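Local coordinates for protein botulinum neurotoxin type C1 (Clostridium botulinum, PDB 3R4S) that binds gangliosides through its heavy-chain receptor-binding part, on which cell entry depends, in a toxin whose light chain is a metalloendopeptidase, at residues V238-G243 / K250-V255; I288-I293 / W424-V429; I307-M312 / A318-M323; F356-M361 / Y367-F372. All coordinates share one frame; numbering follows the deposited sequence.

Contact 1: V238-G243 / K250-V255; sequences VKDYWG and KEYYMV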
# COMPACT_ATOMS: atom_id res chain seq x y z
N VAL A 238 -6.73 -9.50 -2.02
CA VAL A 238 -5.59 -9.01 -2.77
C VAL A 238 -5.70 -7.51 -2.89
O VAL A 238 -6.81 -6.98 -3.04
CB VAL A 238 -5.50 -9.67 -4.16
CG1 VAL A 238 -4.22 -9.25 -4.87
CG2 VAL A 238 -5.57 -11.17 -4.04
N LYS A 239 -4.56 -6.82 -2.83
CA LYS A 239 -4.55 -5.36 -2.84
C LYS A 239 -3.98 -4.81 -4.15
O LYS A 239 -3.09 -5.42 -4.76
CB LYS A 239 -3.72 -4.82 -1.65
CG LYS A 239 -4.21 -5.32 -0.25
CD LYS A 239 -5.68 -4.99 -0.02
CE LYS A 239 -6.14 -5.29 1.43
NZ LYS A 239 -5.82 -6.69 1.86
N ASP A 240 -4.52 -3.68 -4.61
CA ASP A 240 -3.89 -2.97 -5.71
C ASP A 240 -2.61 -2.31 -5.21
O ASP A 240 -2.26 -2.45 -4.04
CB ASP A 240 -4.84 -1.96 -6.40
CG ASP A 240 -5.19 -0.75 -5.53
OD1 ASP A 240 -4.41 -0.39 -4.62
OD2 ASP A 240 -6.25 -0.13 -5.79
N TYR A 241 -1.93 -1.61 -6.09
CA TYR A 241 -0.59 -1.12 -5.82
C TYR A 241 -0.57 -0.10 -4.68
O TYR A 241 0.46 0.09 -4.04
CB TYR A 241 -0.03 -0.48 -7.09
CG TYR A 241 1.46 -0.27 -7.07
CD1 TYR A 241 2.34 -1.33 -7.26
CD2 TYR A 241 1.99 1.00 -6.86
CE1 TYR A 241 3.70 -1.14 -7.25
CE2 TYR A 241 3.36 1.20 -6.86
CZ TYR A 241 4.21 0.13 -7.05
OH TYR A 241 5.57 0.33 -7.04
N TRP A 242 -1.70 0.56 -4.44
CA TRP A 242 -1.76 1.57 -3.37
C TRP A 242 -2.32 0.99 -2.07
O TRP A 242 -2.47 1.71 -1.07
CB TRP A 242 -2.55 2.81 -3.80
CG TRP A 242 -2.03 3.43 -5.09
CD1 TRP A 242 -2.76 3.78 -6.19
CD2 TRP A 242 -0.66 3.77 -5.41
NE1 TRP A 242 -1.95 4.32 -7.16
CE2 TRP A 242 -0.65 4.32 -6.70
CE3 TRP A 242 0.55 3.66 -4.71
CZ2 TRP A 242 0.52 4.76 -7.32
CZ3 TRP A 242 1.71 4.10 -5.32
CH2 TRP A 242 1.69 4.64 -6.62
N GLY A 243 -2.63 -0.31 -2.08
CA GLY A 243 -3.09 -0.97 -0.88
C GLY A 243 -4.60 -1.01 -0.71
O GLY A 243 -5.11 -1.47 0.31
N LYS A 250 -12.26 -3.89 -13.50
CA LYS A 250 -11.73 -2.55 -13.33
C LYS A 250 -10.37 -2.49 -13.99
O LYS A 250 -9.56 -3.41 -13.86
CB LYS A 250 -11.66 -2.20 -11.83
CG LYS A 250 -10.88 -0.93 -11.50
CD LYS A 250 -10.91 -0.65 -9.99
CE LYS A 250 -10.07 0.58 -9.61
NZ LYS A 250 -10.63 1.84 -10.18
N GLU A 251 -10.12 -1.41 -14.71
CA GLU A 251 -8.88 -1.23 -15.45
C GLU A 251 -7.68 -1.05 -14.54
O GLU A 251 -7.71 -0.22 -13.64
CB GLU A 251 -8.98 -0.00 -16.36
CG GLU A 251 -9.94 -0.15 -17.52
CD GLU A 251 -9.82 1.00 -18.51
OE1 GLU A 251 -9.76 2.18 -18.07
OE2 GLU A 251 -9.79 0.73 -19.72
N TYR A 252 -6.62 -1.81 -14.80
CA TYR A 252 -5.35 -1.61 -14.09
C TYR A 252 -4.17 -1.54 -15.04
O TYR A 252 -4.20 -2.12 -16.14
CB TYR A 252 -5.08 -2.74 -13.09
CG TYR A 252 -6.03 -2.79 -11.91
CD1 TYR A 252 -5.89 -1.90 -10.83
CD2 TYR A 252 -7.05 -3.72 -11.86
CE1 TYR A 252 -6.76 -1.95 -9.73
CE2 TYR A 252 -7.93 -3.77 -10.77
CZ TYR A 252 -7.77 -2.89 -9.71
OH TYR A 252 -8.65 -2.96 -8.65
N TYR A 253 -3.14 -0.82 -14.63
CA TYR A 253 -1.82 -1.01 -15.20
C TYR A 253 -1.13 -2.15 -14.43
O TYR A 253 -0.90 -2.06 -13.21
CB TYR A 253 -0.98 0.25 -15.10
CG TYR A 253 -1.46 1.38 -15.98
CD1 TYR A 253 -1.44 1.26 -17.37
CD2 TYR A 253 -1.87 2.60 -15.44
CE1 TYR A 253 -1.84 2.29 -18.19
CE2 TYR A 253 -2.27 3.64 -16.25
CZ TYR A 253 -2.25 3.48 -17.62
OH TYR A 253 -2.65 4.51 -18.44
N MET A 254 -0.81 -3.21 -15.15
CA MET A 254 -0.19 -4.38 -14.56
C MET A 254 1.32 -4.20 -14.65
O MET A 254 1.85 -3.93 -15.73
CB MET A 254 -0.64 -5.63 -15.31
CG MET A 254 -0.15 -6.95 -14.73
SD MET A 254 -0.95 -8.35 -15.55
CE MET A 254 0.01 -9.71 -14.87
N VAL A 255 2.01 -4.35 -13.52
CA VAL A 255 3.45 -4.15 -13.49
C VAL A 255 4.16 -5.31 -12.81
O VAL A 255 3.61 -5.98 -11.92
CB VAL A 255 3.84 -2.85 -12.76
CG1 VAL A 255 3.34 -1.64 -13.54
CG2 VAL A 255 3.27 -2.85 -11.34
O HOH W 1 -8.37 -1.31 -6.60
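D240 and Y252 have their CA atoms 8.6 Å apart, and no direct hydrogen bond joins 238-243 to 250-255, so this is a loop laid against a strand and not a paired strand edge. The loop side is a type I turn from D240 to G243, closed by G243 N on D240 O at 2.9 Å. Within it D240 also makes an Asx turn: OD1 accepts from W242 N at 2.9 Å, met from above the carboxylate plane, and receives N244 N as well. The torsion behind this (chi1 69°) sets CG between the backbone N and the carbonyl carbon. Across the contact, D240 CB approaches Y252 CE1 obliquely at 3.8 Å. The polar ends are joined by one water, which donates to D240 OD2 at 2.6 Å and accepts from Y252 OH at 2.6 Å. R247 N bonds to the same hydroxyl, so the phenol is fixed from two partners. Further along, Y241 CD1 only grazes V255 CG2, at 4.5 Å. F282 meets the Y241 ring edge-to-face. The loop follows helix 222-231, and strand 251-256 runs between strands 288-292 and 424-428 of the trefoil sheet. Backbone bonds tie Y241 to F426 of strand 424-428 and W242 to W147, which belongs to the concanavalin-like N-terminal half.

Contact 2: I288-I293 / W424-V429; sequences IIIKRI and WGFVPV. With SIA (N-acetyl-alpha-neuraminic acid), chain D.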
# COMPACT_ATOMS: atom_id res chain seq x y z
N ILE A 288 -5.09 -3.83 -18.26
CA ILE A 288 -5.81 -5.09 -18.17
C ILE A 288 -7.05 -4.92 -17.32
O ILE A 288 -7.15 -4.00 -16.51
CB ILE A 288 -4.95 -6.25 -17.60
CG1 ILE A 288 -4.55 -5.98 -16.16
CG2 ILE A 288 -3.70 -6.48 -18.46
CD1 ILE A 288 -5.61 -6.32 -15.13
N ILE A 289 -8.00 -5.83 -17.51
CA ILE A 289 -9.16 -5.93 -16.64
C ILE A 289 -9.20 -7.37 -16.17
O ILE A 289 -9.03 -8.29 -16.98
CB ILE A 289 -10.46 -5.59 -17.39
CG1 ILE A 289 -10.45 -4.12 -17.83
CG2 ILE A 289 -11.67 -5.89 -16.51
CD1 ILE A 289 -11.68 -3.70 -18.63
N ILE A 290 -9.41 -7.57 -14.87
CA ILE A 290 -9.44 -8.91 -14.29
C ILE A 290 -10.87 -9.44 -14.29
O ILE A 290 -11.78 -8.74 -13.87
CB ILE A 290 -8.91 -8.89 -12.84
CG1 ILE A 290 -7.58 -8.12 -12.76
CG2 ILE A 290 -8.76 -10.30 -12.29
CD1 ILE A 290 -7.10 -7.87 -11.35
N LYS A 291 -11.06 -10.67 -14.76
CA LYS A 291 -12.40 -11.25 -14.81
C LYS A 291 -12.48 -12.49 -13.94
O LYS A 291 -11.62 -13.37 -14.01
CB LYS A 291 -12.79 -11.62 -16.25
CG LYS A 291 -12.58 -10.51 -17.25
CD LYS A 291 -13.49 -9.32 -17.00
CE LYS A 291 -14.96 -9.68 -17.21
NZ LYS A 291 -15.86 -8.49 -17.00
N ARG A 292 -13.54 -12.58 -13.14
CA ARG A 292 -13.69 -13.69 -12.22
C ARG A 292 -14.27 -14.95 -12.87
O ARG A 292 -15.22 -14.89 -13.64
CB ARG A 292 -14.56 -13.28 -11.03
CG ARG A 292 -14.63 -14.33 -9.91
CD ARG A 292 -15.52 -13.85 -8.75
NE ARG A 292 -16.89 -13.65 -9.19
CZ ARG A 292 -17.66 -12.61 -8.86
NH1 ARG A 292 -17.20 -11.65 -8.07
NH2 ARG A 292 -18.90 -12.54 -9.34
N ILE A 293 -13.68 -16.10 -12.54
CA ILE A 293 -14.24 -17.39 -12.92
C ILE A 293 -14.83 -18.04 -11.68
O ILE A 293 -15.96 -18.50 -11.69
CB ILE A 293 -13.17 -18.31 -13.52
CG1 ILE A 293 -12.77 -17.82 -14.92
CG2 ILE A 293 -13.67 -19.75 -13.58
CD1 ILE A 293 -11.58 -18.57 -15.50
N TRP A 424 3.59 -9.39 -9.07
CA TRP A 424 2.84 -8.53 -9.98
C TRP A 424 1.99 -7.54 -9.22
O TRP A 424 1.22 -7.93 -8.34
CB TRP A 424 1.93 -9.40 -10.87
CG TRP A 424 2.72 -10.33 -11.72
CD1 TRP A 424 3.03 -11.65 -11.45
CD2 TRP A 424 3.33 -10.04 -12.98
NE1 TRP A 424 3.78 -12.19 -12.47
CE2 TRP A 424 3.98 -11.22 -13.43
CE3 TRP A 424 3.38 -8.89 -13.79
CZ2 TRP A 424 4.68 -11.27 -14.63
CZ3 TRP A 424 4.08 -8.95 -14.98
CH2 TRP A 424 4.71 -10.13 -15.39
N GLY A 425 2.10 -6.27 -9.57
CA GLY A 425 1.28 -5.23 -8.98
C GLY A 425 0.24 -4.72 -9.96
O GLY A 425 0.37 -4.88 -11.17
N PHE A 426 -0.79 -4.08 -9.43
CA PHE A 426 -1.87 -3.56 -10.26
C PHE A 426 -2.16 -2.13 -9.87
O PHE A 426 -2.71 -1.88 -8.80
CB PHE A 426 -3.13 -4.41 -10.07
CG PHE A 426 -2.98 -5.81 -10.59
CD1 PHE A 426 -3.16 -6.08 -11.94
CD2 PHE A 426 -2.62 -6.84 -9.74
CE1 PHE A 426 -3.00 -7.36 -12.44
CE2 PHE A 426 -2.46 -8.14 -10.23
CZ PHE A 426 -2.65 -8.40 -11.58
N VAL A 427 -1.78 -1.20 -10.74
CA VAL A 427 -1.99 0.23 -10.48
C VAL A 427 -3.31 0.71 -11.08
O VAL A 427 -3.50 0.65 -12.29
CB VAL A 427 -0.87 1.09 -11.06
CG1 VAL A 427 -1.09 2.54 -10.67
CG2 VAL A 427 0.48 0.60 -10.57
N PRO A 428 -4.23 1.19 -10.23
CA PRO A 428 -5.52 1.66 -10.75
C PRO A 428 -5.35 2.80 -11.74
O PRO A 428 -4.49 3.66 -11.56
CB PRO A 428 -6.26 2.15 -9.49
CG PRO A 428 -5.19 2.41 -8.50
CD PRO A 428 -4.10 1.40 -8.78
N VAL A 429 -6.17 2.80 -12.79
CA VAL A 429 -6.12 3.86 -13.79
C VAL A 429 -6.96 5.02 -13.29
O VAL A 429 -8.14 4.85 -12.97
CB VAL A 429 -6.67 3.38 -15.15
CG1 VAL A 429 -6.62 4.49 -16.17
CG2 VAL A 429 -5.88 2.17 -15.64
C1 SIA D . -15.41 -10.61 -21.00
C2 SIA D . -16.62 -11.51 -21.12
C3 SIA D . -17.72 -10.87 -21.96
C4 SIA D . -17.46 -10.91 -23.45
C5 SIA D . -17.03 -12.31 -23.87
C6 SIA D . -15.83 -12.73 -23.04
C7 SIA D . -15.27 -14.10 -23.42
C8 SIA D . -14.09 -14.45 -22.52
C9 SIA D . -13.35 -15.68 -23.05
C10 SIA D . -17.08 -12.86 -26.23
C11 SIA D . -16.49 -12.63 -27.60
N5 SIA D . -16.54 -12.15 -25.23
O1A SIA D . -14.30 -11.15 -20.73
O1B SIA D . -15.54 -9.38 -21.17
O2 SIA D . -17.11 -11.74 -19.79
O4 SIA D . -18.65 -10.56 -24.16
O6 SIA D . -16.20 -12.77 -21.66
O7 SIA D . -16.29 -15.09 -23.25
O8 SIA D . -13.19 -13.33 -22.41
O9 SIA D . -12.61 -15.26 -24.21
O10 SIA D . -17.98 -13.66 -26.03
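F426 reaches across to I288 and I290 with the CD1-CE1 side of its ring, and its atoms can be followed outward in order. F426 CB, next to the backbone, lies 3.8 Å from Y252 CD1, on the strand that separates the two segments. From there chi1 of -66° holds CG anti to the carbonyl carbon and sends the ring toward strand 288-292. F426 CD1 comes to 4.0 Å from I288 CD1, and F426 CE1 is slightly nearer the same methyl, at 3.9 Å. The two side chains cross at about a right angle, and I288 touches with CD1, the end of its longer branch. F426 CE1 is also 4.3 Å from I290 CD1, which lies over one ring face, offset toward the rim. At the tip, F426 CZ is 4.0 Å from I371 CD1. On the return edge F426 CE2 sits 3.5 Å from S369 OG. No hydrogen bond links the segments; the evidence is of apolar contact alone. Strands 288-292 and 424-428 both pair with 251-256, and these buried side chains meet inside the beta-trefoil of the C-terminal receptor-binding domain. M254 of the central strand and L246 add to the surroundings of F426. Strand alternation takes the next residue, K291, to the sialic acid pocket. Its chain is bent at chi2 and chi3, and K291 CG and CE each lie 3.9 Å from SIA O1A. Its NZ is hydrogen-bonded to N249 OD1, while the aliphatic part lies beside Y309 and D311.

Contact 3: I307-M312 / A318-M323; sequences ILYFDM and AYNLFM. With SIA (N-acetyl-alpha-neuraminic acid), chain D.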
# COMPACT_ATOMS: atom_id res chain seq x y z
N ILE A 307 -10.10 -18.09 -9.07
CA ILE A 307 -9.75 -18.50 -10.43
C ILE A 307 -10.24 -17.39 -11.34
O ILE A 307 -11.36 -16.90 -11.18
CB ILE A 307 -10.47 -19.80 -10.84
CG1 ILE A 307 -10.28 -20.89 -9.78
CG2 ILE A 307 -9.99 -20.27 -12.23
CD1 ILE A 307 -8.86 -21.21 -9.48
N LEU A 308 -9.42 -16.99 -12.30
CA LEU A 308 -9.73 -15.79 -13.06
C LEU A 308 -9.00 -15.77 -14.40
O LEU A 308 -8.22 -16.69 -14.70
CB LEU A 308 -9.41 -14.54 -12.21
CG LEU A 308 -8.01 -14.47 -11.59
CD1 LEU A 308 -6.97 -14.14 -12.65
CD2 LEU A 308 -7.92 -13.46 -10.45
N TYR A 309 -9.26 -14.75 -15.20
CA TYR A 309 -8.51 -14.55 -16.44
C TYR A 309 -8.38 -13.05 -16.66
O TYR A 309 -8.97 -12.26 -15.92
CB TYR A 309 -9.18 -15.24 -17.63
CG TYR A 309 -10.55 -14.70 -17.99
CD1 TYR A 309 -10.70 -13.68 -18.93
CD2 TYR A 309 -11.70 -15.20 -17.38
CE1 TYR A 309 -11.96 -13.19 -19.27
CE2 TYR A 309 -12.96 -14.71 -17.71
CZ TYR A 309 -13.09 -13.70 -18.65
OH TYR A 309 -14.34 -13.21 -18.96
N PHE A 310 -7.61 -12.65 -17.66
CA PHE A 310 -7.35 -11.23 -17.90
C PHE A 310 -7.75 -10.80 -19.31
O PHE A 310 -7.43 -11.48 -20.28
CB PHE A 310 -5.85 -10.94 -17.70
CG PHE A 310 -5.33 -11.29 -16.32
CD1 PHE A 310 -5.44 -10.39 -15.27
CD2 PHE A 310 -4.70 -12.52 -16.10
CE1 PHE A 310 -4.95 -10.72 -13.99
CE2 PHE A 310 -4.20 -12.85 -14.84
CZ PHE A 310 -4.33 -11.95 -13.78
N ASP A 311 -8.43 -9.65 -19.41
CA ASP A 311 -8.74 -9.02 -20.70
C ASP A 311 -7.84 -7.83 -20.95
O ASP A 311 -7.48 -7.10 -20.01
CB ASP A 311 -10.18 -8.51 -20.71
CG ASP A 311 -11.18 -9.62 -20.73
OD1 ASP A 311 -10.81 -10.75 -21.13
OD2 ASP A 311 -12.34 -9.37 -20.34
N MET A 312 -7.47 -7.64 -22.21
CA MET A 312 -6.79 -6.44 -22.65
C MET A 312 -7.42 -5.93 -23.96
O MET A 312 -7.63 -6.69 -24.91
CB MET A 312 -5.30 -6.69 -22.84
CG MET A 312 -4.52 -5.48 -23.33
SD MET A 312 -2.77 -5.82 -23.57
CE MET A 312 -2.21 -6.01 -21.88
N ALA A 318 -11.04 -6.64 -28.11
CA ALA A 318 -10.79 -7.18 -26.78
C ALA A 318 -10.16 -8.57 -26.84
O ALA A 318 -10.69 -9.48 -27.48
CB ALA A 318 -12.08 -7.22 -25.96
N TYR A 319 -9.01 -8.72 -26.18
CA TYR A 319 -8.30 -9.99 -26.13
C TYR A 319 -8.29 -10.62 -24.73
O TYR A 319 -8.66 -9.97 -23.75
CB TYR A 319 -6.84 -9.78 -26.54
CG TYR A 319 -6.63 -9.17 -27.90
CD1 TYR A 319 -6.40 -9.97 -29.02
CD2 TYR A 319 -6.63 -7.79 -28.08
CE1 TYR A 319 -6.19 -9.41 -30.27
CE2 TYR A 319 -6.42 -7.22 -29.32
CZ TYR A 319 -6.20 -8.04 -30.41
OH TYR A 319 -5.99 -7.48 -31.65
N ASN A 320 -7.86 -11.87 -24.65
CA ASN A 320 -7.51 -12.51 -23.39
C ASN A 320 -6.00 -12.68 -23.37
O ASN A 320 -5.40 -13.00 -24.40
CB ASN A 320 -8.11 -13.91 -23.28
CG ASN A 320 -9.62 -13.92 -23.29
OD1 ASN A 320 -10.25 -14.71 -23.99
ND2 ASN A 320 -10.23 -13.04 -22.49
N LEU A 321 -5.38 -12.49 -22.22
CA LEU A 321 -4.02 -12.98 -22.05
C LEU A 321 -4.12 -14.49 -22.07
O LEU A 321 -5.11 -15.06 -21.60
CB LEU A 321 -3.43 -12.49 -20.72
CG LEU A 321 -2.77 -11.12 -20.69
CD1 LEU A 321 -3.76 -10.01 -21.04
CD2 LEU A 321 -2.13 -10.87 -19.33
N PHE A 322 -3.12 -15.16 -22.63
CA PHE A 322 -3.14 -16.61 -22.65
C PHE A 322 -1.74 -17.17 -22.67
O PHE A 322 -0.80 -16.51 -23.12
CB PHE A 322 -3.97 -17.16 -23.83
CG PHE A 322 -3.23 -17.21 -25.16
CD1 PHE A 322 -2.86 -16.05 -25.81
CD2 PHE A 322 -2.94 -18.43 -25.76
CE1 PHE A 322 -2.18 -16.09 -27.03
CE2 PHE A 322 -2.28 -18.49 -26.98
CZ PHE A 322 -1.90 -17.33 -27.62
N MET A 323 -1.59 -18.39 -22.16
CA MET A 323 -0.30 -19.05 -22.19
C MET A 323 -0.13 -19.71 -23.55
O MET A 323 -0.87 -20.63 -23.90
CB MET A 323 -0.19 -20.08 -21.08
CG MET A 323 1.23 -20.59 -20.90
SD MET A 323 1.37 -21.98 -19.75
CE MET A 323 0.49 -23.27 -20.63
C1 SIA D . -15.41 -10.61 -21.00
C2 SIA D . -16.62 -11.51 -21.12
C3 SIA D . -17.72 -10.87 -21.96
C4 SIA D . -17.46 -10.91 -23.45
C5 SIA D . -17.03 -12.31 -23.87
C6 SIA D . -15.83 -12.73 -23.04
C7 SIA D . -15.27 -14.10 -23.42
C8 SIA D . -14.09 -14.45 -22.52
C9 SIA D . -13.35 -15.68 -23.05
C10 SIA D . -17.08 -12.86 -26.23
C11 SIA D . -16.49 -12.63 -27.60
N5 SIA D . -16.54 -12.15 -25.23
O1A SIA D . -14.30 -11.15 -20.73
O1B SIA D . -15.54 -9.38 -21.17
O2 SIA D . -17.11 -11.74 -19.79
O4 SIA D . -18.65 -10.56 -24.16
O6 SIA D . -16.20 -12.77 -21.66
O7 SIA D . -16.29 -15.09 -23.25
O8 SIA D . -13.19 -13.33 -22.41
O9 SIA D . -12.61 -15.26 -24.21
O10 SIA D . -17.98 -13.66 -26.03
O HOH W 2 -6.07 -14.56 -19.04
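D311 and N320 hold their polar ends side by side at the bound N-acetyl-alpha-neuraminic acid, with D311 OD1 2.7 Å from N320 ND2. The amide gives a nearly straight bond to the sugar, N320 ND2 to SIA O8 at 3.0 Å (169°). Its OD1 is modelled so close to SIA O9 that the bond there is doubtful. Two polar groups of the hairpin meet the sugar carboxylate: Y309 OH donates to SIA O1A at 2.7 Å, and D311 OD2 lies 2.7 Å from that same O1A. The Y309 ring stands almost perpendicular to the N320 amide plane. Behind this first shell is a beta hairpin, strands 307-314 and 317-323 of the trefoil domain. D311 and N320 form a non-hydrogen-bonded antiparallel pair, which puts both side chains on one face, and similar chi1 values (-70° and -63°) bring their ends together. The flanking bonds set the register: Y319 N to M312 O at 2.8 Å, M312 N to Y319 O at 3.0 Å and L321 N to F310 O at 3.0 Å. At F310-L321 the strands already diverge: a water replaces the return bond, bridging F310 N and L321 O. L321 CD1 packs on F310 CB at 4.0 Å, near L343 of the next strand. On the face opposite N320, Y319 touches the second sugar, N-acetyl-beta-neuraminic acid, and its ring edge lies against M312 O.

Contact 4: F356-M361 / Y367-F372; sequences FQIQPM and YASQIF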
# COMPACT_ATOMS: atom_id res chain seq x y z
N PHE A 356 -6.08 -18.50 -14.87
CA PHE A 356 -5.07 -18.32 -13.82
C PHE A 356 -5.68 -18.35 -12.42
O PHE A 356 -6.90 -18.21 -12.24
CB PHE A 356 -4.30 -17.02 -14.04
CG PHE A 356 -3.49 -17.00 -15.31
CD1 PHE A 356 -2.20 -17.49 -15.33
CD2 PHE A 356 -4.05 -16.51 -16.49
CE1 PHE A 356 -1.45 -17.49 -16.51
CE2 PHE A 356 -3.31 -16.51 -17.67
CZ PHE A 356 -2.01 -17.00 -17.68
N GLN A 357 -4.82 -18.56 -11.42
CA GLN A 357 -5.22 -18.46 -10.01
C GLN A 357 -4.32 -17.46 -9.31
O GLN A 357 -3.10 -17.49 -9.49
CB GLN A 357 -5.13 -19.82 -9.31
CG GLN A 357 -5.59 -19.78 -7.83
CD GLN A 357 -5.60 -21.16 -7.17
OE1 GLN A 357 -4.56 -21.79 -7.01
NE2 GLN A 357 -6.78 -21.60 -6.74
N ILE A 358 -4.92 -16.57 -8.52
CA ILE A 358 -4.17 -15.49 -7.87
C ILE A 358 -3.95 -15.73 -6.37
O ILE A 358 -4.75 -16.39 -5.72
CB ILE A 358 -4.82 -14.11 -8.11
CG1 ILE A 358 -3.81 -13.00 -7.84
CG2 ILE A 358 -6.10 -13.95 -7.26
CD1 ILE A 358 -4.17 -11.66 -8.49
N GLN A 359 -2.83 -15.22 -5.85
CA GLN A 359 -2.55 -15.22 -4.42
C GLN A 359 -1.92 -13.88 -4.07
O GLN A 359 -1.14 -13.35 -4.86
CB GLN A 359 -1.57 -16.35 -4.04
CG GLN A 359 -2.08 -17.77 -4.36
CD GLN A 359 -3.21 -18.20 -3.43
OE1 GLN A 359 -3.52 -17.50 -2.48
NE2 GLN A 359 -3.81 -19.35 -3.70
N PRO A 360 -2.26 -13.33 -2.89
CA PRO A 360 -1.67 -12.06 -2.47
C PRO A 360 -0.20 -12.25 -2.17
O PRO A 360 0.19 -13.34 -1.78
CB PRO A 360 -2.43 -11.74 -1.16
CG PRO A 360 -2.83 -13.08 -0.63
CD PRO A 360 -3.14 -13.91 -1.86
N MET A 361 0.61 -11.21 -2.39
CA MET A 361 2.03 -11.27 -2.09
C MET A 361 2.46 -9.88 -1.67
O MET A 361 2.86 -9.05 -2.48
CB MET A 361 2.84 -11.74 -3.30
CG MET A 361 4.37 -11.73 -3.09
SD MET A 361 4.93 -12.57 -1.59
CE MET A 361 4.34 -14.23 -1.85
N TYR A 367 2.51 -3.76 -2.32
CA TYR A 367 1.34 -4.65 -2.42
C TYR A 367 1.34 -5.30 -3.80
O TYR A 367 1.30 -4.60 -4.82
CB TYR A 367 0.05 -3.85 -2.27
CG TYR A 367 -0.13 -3.21 -0.91
CD1 TYR A 367 -0.70 -3.92 0.15
CD2 TYR A 367 0.25 -1.90 -0.70
CE1 TYR A 367 -0.88 -3.31 1.40
CE2 TYR A 367 0.09 -1.30 0.53
CZ TYR A 367 -0.48 -2.00 1.57
OH TYR A 367 -0.62 -1.38 2.78
N ALA A 368 1.36 -6.63 -3.84
CA ALA A 368 1.52 -7.33 -5.11
C ALA A 368 0.85 -8.69 -5.06
O ALA A 368 0.08 -8.98 -4.14
CB ALA A 368 3.00 -7.49 -5.44
N SER A 369 1.16 -9.54 -6.03
CA SER A 369 0.53 -10.84 -6.09
C SER A 369 1.41 -11.83 -6.83
O SER A 369 2.38 -11.46 -7.49
CB SER A 369 -0.83 -10.74 -6.80
OG SER A 369 -0.66 -10.27 -8.14
N GLN A 370 1.07 -13.10 -6.69
CA GLN A 370 1.64 -14.13 -7.52
C GLN A 370 0.50 -14.74 -8.30
O GLN A 370 -0.63 -14.84 -7.79
CB GLN A 370 2.37 -15.18 -6.68
CG GLN A 370 3.67 -14.68 -6.08
CD GLN A 370 4.44 -15.78 -5.38
OE1 GLN A 370 3.90 -16.47 -4.53
NE2 GLN A 370 5.72 -15.95 -5.74
N ILE A 371 0.77 -15.10 -9.54
CA ILE A 371 -0.28 -15.54 -10.45
C ILE A 371 0.13 -16.86 -11.06
O ILE A 371 1.19 -16.98 -11.69
CB ILE A 371 -0.56 -14.48 -11.52
CG1 ILE A 371 -0.85 -13.13 -10.85
CG2 ILE A 371 -1.73 -14.92 -12.42
CD1 ILE A 371 -0.84 -11.95 -11.82
N PHE A 372 -0.70 -17.86 -10.84
CA PHE A 372 -0.36 -19.22 -11.18
C PHE A 372 -1.25 -19.70 -12.32
O PHE A 372 -2.45 -19.41 -12.33
CB PHE A 372 -0.57 -20.13 -9.97
CG PHE A 372 0.33 -19.80 -8.80
CD1 PHE A 372 1.54 -20.46 -8.64
CD2 PHE A 372 -0.03 -18.82 -7.89
CE1 PHE A 372 2.38 -20.15 -7.58
CE2 PHE A 372 0.80 -18.51 -6.81
CZ PHE A 372 2.00 -19.18 -6.65
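Q357 and F372 pair through two short backbone bonds, Q357 N to F372 O at 2.7 Å and F372 N to Q357 O at 2.8 Å, each with the donor in the carbonyl plane. The Q359-Q370 pair also keeps both its bonds, slightly longer and less in plane. Regularity fails at the far end: M361 N meets A368 O from 48° above its carbonyl plane, and the return bond, A368 N to M361 O, is weak at 3.2 Å and 120°. The side chains show a matching contrast. On the buried face, F356 CB lies 3.7 Å from I371 CG2, I358 CG1 is 4.2 Å from I371 CG1, and I358 CD1 reaches S369 OG at 3.8 Å. S369 OG itself bonds to W424 O. The other face is more open: Q357, Q359, M361 and F372 on it are partly exposed, although Q370 is buried. There Q359 CG touches F372 CE2 at 3.9 Å, the side chains crossing at about a right angle. M361, bent at chi2 (51°) and chi3, brings CE to 3.5 Å from Q370 OE1, while Q370 NE2 is held by T422 and L417. The arrangement is a twisted antiparallel beta hairpin, one of those from which the beta-trefoil is built.

All four contacts lie in the C-terminal, trefoil-family part of the chain and reach one antiparallel sheet. Contact 1 comes first in sequence; contacts 3 and 4 follow in series between the two segments of contact 2. Centres of contacts 1 and 2 are about 6 Å apart, since strand 251-256 pairs with both 288-292 and 424-428. Contact 2 continues into contact 3 through paired strands 288-292 and 307-314 (centres about 10 Å apart), and strand 307-314 leads on to 356-362 of contact 4. Contacts 2 and 3 both touch the N-acetyl-alpha-neuraminic acid, so this sialic acid site lies where neighbouring strands bring their side chains together.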